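Local coordinates for protein phosphoribosylaminoimidazole-succinocarboxamide synthase (Saccharomyces cerevisiae, PDB 2CNQ) that catalyses the ATP-dependent joining of aspartate to the carboxylate of 4-carboxy-5-aminoimidazole ribotide, giving SAICAR in purine biosynthesis, at residues E25-A28 and G29-L32; G82-I85 and F86-L89; T100-E103 and D104-L108. One frame throughout, in Å; residues are numbered along the deposited sequence. Where two conformers were deposited one is given.

Contact 1 (E25-A28 and G29-L32); sequences EVDA and GTLL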
loop_
_atom_site.group_PDB
_atom_site.type_symbol
_atom_site.label_atom_id
_atom_site.label_comp_id
_atom_site.label_asym_id
_atom_site.label_seq_id
_atom_site.Cartn_x
_atom_site.Cartn_y
_atom_site.Cartn_z
ATOM N N GLU A 25 3.879 -15.825 -12.684
ATOM C CA GLU A 25 3.467 -15.557 -14.032
ATOM C C GLU A 25 2.413 -16.510 -14.434
ATOM O O GLU A 25 2.644 -17.714 -14.504
ATOM C CB GLU A 25 4.646 -15.702 -14.952
ATOM C CG GLU A 25 4.263 -15.683 -16.393
ATOM C CD GLU A 25 5.471 -15.743 -17.248
ATOM O OE1 GLU A 25 6.374 -14.875 -17.119
ATOM O OE2 GLU A 25 5.571 -16.703 -17.996
ATOM N N VAL A 26 1.252 -15.991 -14.719
ATOM C CA VAL A 26 0.179 -16.798 -15.236
ATOM C C VAL A 26 0.369 -16.989 -16.701
ATOM O O VAL A 26 0.178 -18.073 -17.222
ATOM C CB VAL A 26 -1.148 -16.178 -14.885
ATOM C CG1 VAL A 26 -2.282 -16.922 -15.525
ATOM C CG2 VAL A 26 -1.311 -16.195 -13.394
ATOM N N ASP A 27 0.681 -15.919 -17.393
ATOM C CA ASP A 27 0.986 -16.008 -18.766
ATOM C C ASP A 27 1.734 -14.784 -19.094
ATOM O O ASP A 27 2.128 -13.998 -18.223
ATOM C CB ASP A 27 -0.274 -16.195 -19.617
ATOM C CG ASP A 27 -1.242 -15.066 -19.502
ATOM O OD1 ASP A 27 -2.419 -15.344 -19.581
ATOM O OD2 ASP A 27 -0.849 -13.899 -19.314
ATOM N N ALA A 28 1.980 -14.608 -20.364
ATOM C CA ALA A 28 2.811 -13.538 -20.766
ATOM C C ALA A 28 2.353 -12.193 -20.266
ATOM O O ALA A 28 3.155 -11.314 -20.089
ATOM C CB ALA A 28 2.925 -13.529 -22.272
ATOM N N GLY A 29 1.077 -11.994 -20.088
ATOM C CA GLY A 29 0.566 -10.706 -19.700
ATOM C C GLY A 29 0.003 -10.601 -18.317
ATOM O O GLY A 29 -0.491 -9.556 -17.954
ATOM N N THR A 30 0.046 -11.667 -17.555
ATOM C CA THR A 30 -0.757 -11.716 -16.369
ATOM C C THR A 30 -0.000 -12.335 -15.260
ATOM O O THR A 30 0.763 -13.278 -15.442
ATOM C CB THR A 30 -1.917 -12.661 -16.718
ATOM O OG1 THR A 30 -2.466 -12.300 -17.992
ATOM C CG2 THR A 30 -2.986 -12.589 -15.689
ATOM N N LEU A 31 -0.222 -11.776 -14.085
ATOM C CA LEU A 31 0.438 -12.195 -12.883
ATOM C C LEU A 31 -0.584 -12.661 -11.900
ATOM O O LEU A 31 -1.675 -12.153 -11.810
ATOM C CB LEU A 31 1.185 -11.047 -12.267
ATOM C CG LEU A 31 2.222 -10.419 -13.142
ATOM C CD1 LEU A 31 2.686 -9.148 -12.472
ATOM C CD2 LEU A 31 3.359 -11.347 -13.407
ATOM N N LEU A 32 -0.163 -13.625 -11.107
ATOM C CA LEU A 32 -0.842 -14.048 -9.907
ATOM C C LEU A 32 -0.136 -13.326 -8.782
ATOM O O LEU A 32 1.024 -13.546 -8.515
ATOM C CB LEU A 32 -0.744 -15.544 -9.772
ATOM C CG LEU A 32 -1.236 -16.119 -8.490
ATOM C CD1 LEU A 32 -2.677 -15.809 -8.323
ATOM C CD2 LEU A 32 -0.955 -17.594 -8.435
#

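Contact 2 (G82-I85 and F86-L89); sequences GKTI and FDYL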
loop_
_atom_site.group_PDB
_atom_site.type_symbol
_atom_site.label_atom_id
_atom_site.label_comp_id
_atom_site.label_asym_id
_atom_site.label_seq_id
_atom_site.Cartn_x
_atom_site.Cartn_y
_atom_site.Cartn_z
ATOM N N GLY A 82 -19.251 -14.859 -11.715
ATOM C CA GLY A 82 -19.379 -16.165 -11.139
ATOM C C GLY A 82 -18.101 -16.924 -11.097
ATOM O O GLY A 82 -18.065 -18.010 -10.552
ATOM N N LYS A 83 -17.048 -16.371 -11.659
ATOM C CA LYS A 83 -15.789 -17.065 -11.642
ATOM C C LYS A 83 -14.937 -16.535 -10.531
ATOM O O LYS A 83 -15.197 -15.492 -9.958
ATOM C CB LYS A 83 -15.112 -16.957 -12.983
ATOM C CG LYS A 83 -15.981 -17.503 -14.078
ATOM C CD LYS A 83 -15.229 -17.774 -15.340
ATOM C CE LYS A 83 -16.179 -17.931 -16.500
ATOM N NZ LYS A 83 -17.150 -19.013 -16.299
ATOM N N THR A 84 -13.911 -17.289 -10.245
ATOM C CA THR A 84 -12.940 -16.892 -9.286
ATOM C C THR A 84 -11.621 -16.881 -9.974
ATOM O O THR A 84 -11.454 -17.371 -11.071
ATOM C CB THR A 84 -12.857 -17.853 -8.120
ATOM O OG1 THR A 84 -12.201 -19.012 -8.584
ATOM C CG2 THR A 84 -14.215 -18.220 -7.571
ATOM N N ILE A 85 -10.638 -16.382 -9.271
ATOM C CA ILE A 85 -9.316 -16.424 -9.817
ATOM C C ILE A 85 -8.898 -17.828 -10.164
ATOM O O ILE A 85 -8.164 -18.034 -11.094
ATOM C CB ILE A 85 -8.342 -15.814 -8.801
ATOM C CG1 ILE A 85 -7.038 -15.553 -9.492
ATOM C CG2 ILE A 85 -8.149 -16.690 -7.548
ATOM C CD1 ILE A 85 -6.046 -14.851 -8.640
ATOM N N PHE A 86 -9.371 -18.801 -9.414
ATOM C CA PHE A 86 -8.949 -20.168 -9.684
ATOM C C PHE A 86 -9.414 -20.662 -11.003
ATOM O O PHE A 86 -8.770 -21.503 -11.602
ATOM C CB PHE A 86 -9.424 -21.065 -8.572
ATOM C CG PHE A 86 -8.744 -20.714 -7.324
ATOM C CD1 PHE A 86 -9.329 -19.875 -6.395
ATOM C CD2 PHE A 86 -7.445 -21.109 -7.117
ATOM C CE1 PHE A 86 -8.628 -19.472 -5.288
ATOM C CE2 PHE A 86 -6.745 -20.691 -6.024
ATOM C CZ PHE A 86 -7.329 -19.864 -5.132
ATOM N N ASP A 87 -10.499 -20.122 -11.492
ATOM C CA ASP A 87 -10.946 -20.481 -12.821
ATOM C C ASP A 87 -9.982 -20.038 -13.864
ATOM O O ASP A 87 -9.995 -20.573 -14.947
ATOM C CB ASP A 87 -12.303 -19.901 -13.075
ATOM C CG ASP A 87 -13.321 -20.502 -12.190
ATOM O OD1 ASP A 87 -13.352 -21.747 -12.099
ATOM O OD2 ASP A 87 -14.052 -19.764 -11.550
ATOM N N TYR A 88 -9.162 -19.053 -13.564
ATOM C CA TYR A 88 -8.201 -18.465 -14.445
ATOM C C TYR A 88 -6.810 -18.970 -14.194
ATOM O O TYR A 88 -5.875 -18.472 -14.775
ATOM C CB TYR A 88 -8.232 -16.949 -14.270
ATOM C CG TYR A 88 -9.468 -16.355 -14.828
ATOM C CD1 TYR A 88 -10.679 -16.456 -14.178
ATOM C CD2 TYR A 88 -9.428 -15.660 -16.003
ATOM C CE1 TYR A 88 -11.802 -15.930 -14.724
ATOM C CE2 TYR A 88 -10.547 -15.124 -16.541
ATOM C CZ TYR A 88 -11.737 -15.262 -15.897
ATOM O OH TYR A 88 -12.891 -14.745 -16.419
ATOM N N LEU A 89 -6.663 -19.977 -13.362
ATOM C CA LEU A 89 -5.404 -20.551 -13.052
ATOM C C LEU A 89 -5.419 -21.984 -13.446
ATOM O O LEU A 89 -6.449 -22.610 -13.539
ATOM C CB LEU A 89 -5.125 -20.448 -11.563
ATOM C CG LEU A 89 -4.993 -19.026 -11.059
ATOM C CD1 LEU A 89 -4.885 -19.057 -9.558
ATOM C CD2 LEU A 89 -3.788 -18.349 -11.653
HETATM O O HOH W 1 -16.280 -20.765 -10.534
#

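Contact 3 (T100-E103 and D104-L108); sequences TQLE and DRSLL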
loop_
_atom_site.group_PDB
_atom_site.type_symbol
_atom_site.label_atom_id
_atom_site.label_comp_id
_atom_site.label_asym_id
_atom_site.label_seq_id
_atom_site.Cartn_x
_atom_site.Cartn_y
_atom_site.Cartn_z
ATOM N N THR A 100 -5.396 -23.250 -0.686
ATOM C CA THR A 100 -5.372 -22.663 0.634
ATOM C C THR A 100 -4.308 -21.596 0.747
ATOM O O THR A 100 -4.415 -20.727 1.577
ATOM C CB THR A 100 -5.157 -23.704 1.689
ATOM O OG1 THR A 100 -3.951 -24.370 1.409
ATOM C CG2 THR A 100 -6.317 -24.645 1.800
ATOM N N GLN A 101 -3.282 -21.675 -0.062
ATOM C CA GLN A 101 -2.249 -20.694 -0.054
ATOM C C GLN A 101 -2.571 -19.475 -0.873
ATOM O O GLN A 101 -1.815 -18.488 -0.815
ATOM C CB GLN A 101 -0.990 -21.269 -0.652
ATOM C CG GLN A 101 -0.471 -22.451 0.054
ATOM C CD GLN A 101 0.828 -22.848 -0.542
ATOM O OE1 GLN A 101 1.794 -22.111 -0.416
ATOM N NE2 GLN A 101 0.858 -23.932 -1.283
ATOM N N LEU A 102 -3.606 -19.553 -1.681
ATOM C CA LEU A 102 -3.887 -18.523 -2.628
ATOM C C LEU A 102 -5.191 -17.842 -2.403
ATOM O O LEU A 102 -5.353 -16.692 -2.747
ATOM C CB LEU A 102 -3.874 -19.126 -4.016
ATOM C CG LEU A 102 -2.526 -19.681 -4.450
ATOM C CD1 LEU A 102 -2.682 -20.368 -5.769
ATOM C CD2 LEU A 102 -1.496 -18.583 -4.518
ATOM N N GLU A 103 -6.178 -18.563 -1.913
ATOM C CA GLU A 103 -7.497 -18.022 -1.907
ATOM C C GLU A 103 -7.564 -16.802 -1.023
ATOM O O GLU A 103 -6.970 -16.742 0.028
ATOM C CB GLU A 103 -8.496 -19.075 -1.491
ATOM C CG GLU A 103 -8.329 -19.543 -0.068
ATOM C CD GLU A 103 -9.103 -20.780 0.241
ATOM O OE1 GLU A 103 -9.917 -21.217 -0.582
ATOM O OE2 GLU A 103 -8.879 -21.342 1.321
ATOM N N ASP A 104 -8.315 -15.828 -1.500
ATOM C CA ASP A 104 -8.613 -14.589 -0.813
ATOM C C ASP A 104 -7.469 -13.655 -0.668
ATOM O O ASP A 104 -7.673 -12.551 -0.196
ATOM C CB ASP A 104 -9.258 -14.848 0.537
ATOM C CG ASP A 104 -10.536 -15.563 0.396
ATOM O OD1 ASP A 104 -10.718 -16.570 1.080
ATOM O OD2 ASP A 104 -11.352 -15.100 -0.413
ATOM N N ARG A 105 -6.293 -14.043 -1.107
ATOM C CA ARG A 105 -5.134 -13.197 -0.964
ATOM C C ARG A 105 -4.445 -13.016 -2.289
ATOM O O ARG A 105 -3.334 -12.552 -2.338
ATOM C CB ARG A 105 -4.161 -13.776 0.022
ATOM C CG ARG A 105 -3.694 -15.140 -0.350
ATOM C CD ARG A 105 -2.672 -15.675 0.562
ATOM N NE ARG A 105 -3.167 -15.914 1.897
ATOM C CZ ARG A 105 -2.819 -15.252 2.983
ATOM N NH1 ARG A 105 -2.017 -14.238 2.932
ATOM N NH2 ARG A 105 -3.273 -15.628 4.154
ATOM N N SER A 106 -5.117 -13.357 -3.375
ATOM C CA SER A 106 -4.505 -13.344 -4.667
ATOM C C SER A 106 -5.309 -12.529 -5.602
ATOM O O SER A 106 -6.520 -12.645 -5.682
ATOM C CB SER A 106 -4.404 -14.750 -5.212
ATOM O OG SER A 106 -3.586 -15.536 -4.405
ATOM N N LEU A 107 -4.613 -11.747 -6.386
ATOM C CA LEU A 107 -5.225 -11.016 -7.460
ATOM C C LEU A 107 -4.606 -11.462 -8.735
ATOM O O LEU A 107 -3.420 -11.652 -8.831
ATOM C CB LEU A 107 -5.034 -9.529 -7.283
ATOM C CG LEU A 107 -5.707 -9.016 -6.030
ATOM C CD1 LEU A 107 -5.327 -7.604 -5.813
ATOM C CD2 LEU A 107 -7.187 -9.134 -6.108
ATOM N N LEU A 108 -5.436 -11.597 -9.728
ATOM C CA LEU A 108 -4.998 -11.829 -11.074
ATOM C C LEU A 108 -4.895 -10.467 -11.691
ATOM O O LEU A 108 -5.881 -9.757 -11.749
ATOM C CB LEU A 108 -6.024 -12.675 -11.783
ATOM C CG LEU A 108 -5.629 -13.154 -13.128
ATOM C CD1 LEU A 108 -4.525 -14.151 -13.020
ATOM C CD2 LEU A 108 -6.825 -13.747 -13.801
HETATM O O HOH W 2 -5.060 -17.996 1.560
#

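Contact 1 (E25-A28 and G29-L32)
Asp27 and Thr30 close a beta hairpin through a carboxylate that takes two bonds on one oxygen. Asp27 OD2 accepts the hydroxyl of Thr30 at 2.6 Å from OG1, on its syn side, and the backbone N of Gly29 at 2.8 Å on its anti side; the two donors approach from opposite faces of the carboxylate plane. The bond from Gly29 N makes an Asx turn. The side chain folds back over the turn because CG sits between the backbone N and the carbonyl carbon (chi1 61°). An aspartate suits this place, being just long enough to reach the N-H two residues on, and a threonine answers it with a hydroxyl that can donate while its methyl faces the apolar side.

Overlapping the Asx turn, residues Asp27 to Thr30 form a type I beta turn, in which Thr30 N bonds to Asp27 O at 3.2 Å. Behind the turn lies a classic beta bulge: Val26 and Asp27 both face Thr30, whose carbonyl oxygen receives Val26 N at 2.8 Å and Asp27 N at 3.3 Å, both from the same face of its plane. The bulge moves the register by one residue between the Asp27-Thr30 pair, which is hydrogen-bonded, and the Glu25-Leu31 pair, which is not.

Farther along the hairpin the contact becomes apolar. Leu31 turns to the same face of the sheet as Glu25, packs on Val15 and Ile23, and touches a bound ADP, a setting that favours a plain hydrocarbon side chain. Val26, compact and beta-branched, points toward residues 29-32 and packs on Leu32, Leu89 and Leu108. Its CG2 branch, anti to the carbonyl carbon, meets the side chain of Leu32 at about a right angle, with Val26 CG2 lying 3.7 Å from Leu32 CB.

Contact 2 (G82-I85 and F86-L89)
Ile85 and Phe86, neighbours in the chain, make the tight side of this contact. The CG2 methyl of Ile85 lies over one face of the Phe86 ring, 3.8 Å from its centroid and displaced toward the rim, a CH-pi contact. With CG1 anti to the backbone N (chi1 -166°), CG2 falls between the backbone N and the carbonyl carbon, which sets it over the ring, while CD1 runs toward Leu32 and strand 106-110. Ile85 also belongs to the pocket of the bound AMP. Its CG1 packs obliquely against Leu89 CD1. Phe86 has a further cation-pi partner in Lys99.

The backbone winds here as a short 3-10 helix, with Tyr88 N bonded to Ile85 O at 2.9 Å and Asp87 N bonded to Thr84 O. One arm of a capping box is present at its start: Asp87 OD2 accepts Thr84 N at 2.8 Å on its anti side, with a nearly straight N-H (166°). Asp87 N does not return a bond to the Thr84 hydroxyl; instead Phe86 N makes a weak one to Thr84 OG1 (3.0 Å). Threonine and aspartate suit this end, where backbone N-H groups would otherwise lack acceptors.

Toward solvent the fit loosens. A water donates to Asp87 OD2 at 2.6 Å and to Gly82 O, bridging the exposed carboxylate to the loop. Lys83 lays its aliphatic stem across the edge of the Tyr88 ring, CB lying 3.9 Å from Tyr88 CE1, but its amine leads away and stays 5.7 Å (NZ to OD2) from Asp87. Tyr88 OH is bound by the backbone N of Ala80.

Contact 3 (T100-E103 and D104-L108)
Thr100 and Arg105 are joined through one water: it donates to Thr100 O at 2.8 Å and accepts from Arg105 NE, which it meets at the edge of the guanidinium. The same water donates to Glu103 O. Next comes Gln101, whose carbonyl oxygen is buried against Arg105 CD at 3.2 Å and has no hydrogen-bonding partner. Leu102 follows, and two donors grip its carbonyl oxygen: Ser106 OG reaches Leu102 O at 2.7 Å, in the carbonyl plane on a lone pair, while Arg105 N comes from above that plane at 3.3 Å. Serine is short enough to turn its hydroxyl back, and the leucine side chain is left to pack on Phe86 and Val34. Glu103 then leads into Asp104, whose positive phi (70°) fits the turn and whose carboxylate pairs with Lys59.

The Arg105 chain, bent at chi3 (66°), lies across the turn, and its NH1 reaches Asp37 in a salt bridge. A leucine in its place would probably leave Asp37 without its charged mate and the bridging water without its NE donor. Leu102 to Arg105 make a type II beta turn, the connection that delivers the chain from helix 96-102 into strand 106-110, the neighbour of strand 30-35, whose Ser106, Leu107 and Leu108 line a nucleotide pocket.

The three contacts meet in a largely apolar patch beside the pocket that holds AMP or the imidazole ribonucleotide. Contacts 1 and 3 share an antiparallel sheet, since strands 30-35 and 106-110 are neighbours in it; their centres are about 14 Å apart, and Thr30 CG2 meets Leu108 CD1 at 3.5 Å. Contact 2 covers this pair: Leu32 CD1 touches Ile85 CD1 at 3.5 Å, and Tyr88 CB lies 3.5 Å from Leu108 CD2. Contacts 2 and 3 are the nearest, with centres about 11 Å apart. Both supply residues of the AMP pocket, whereas contact 1 borders a separate ADP site.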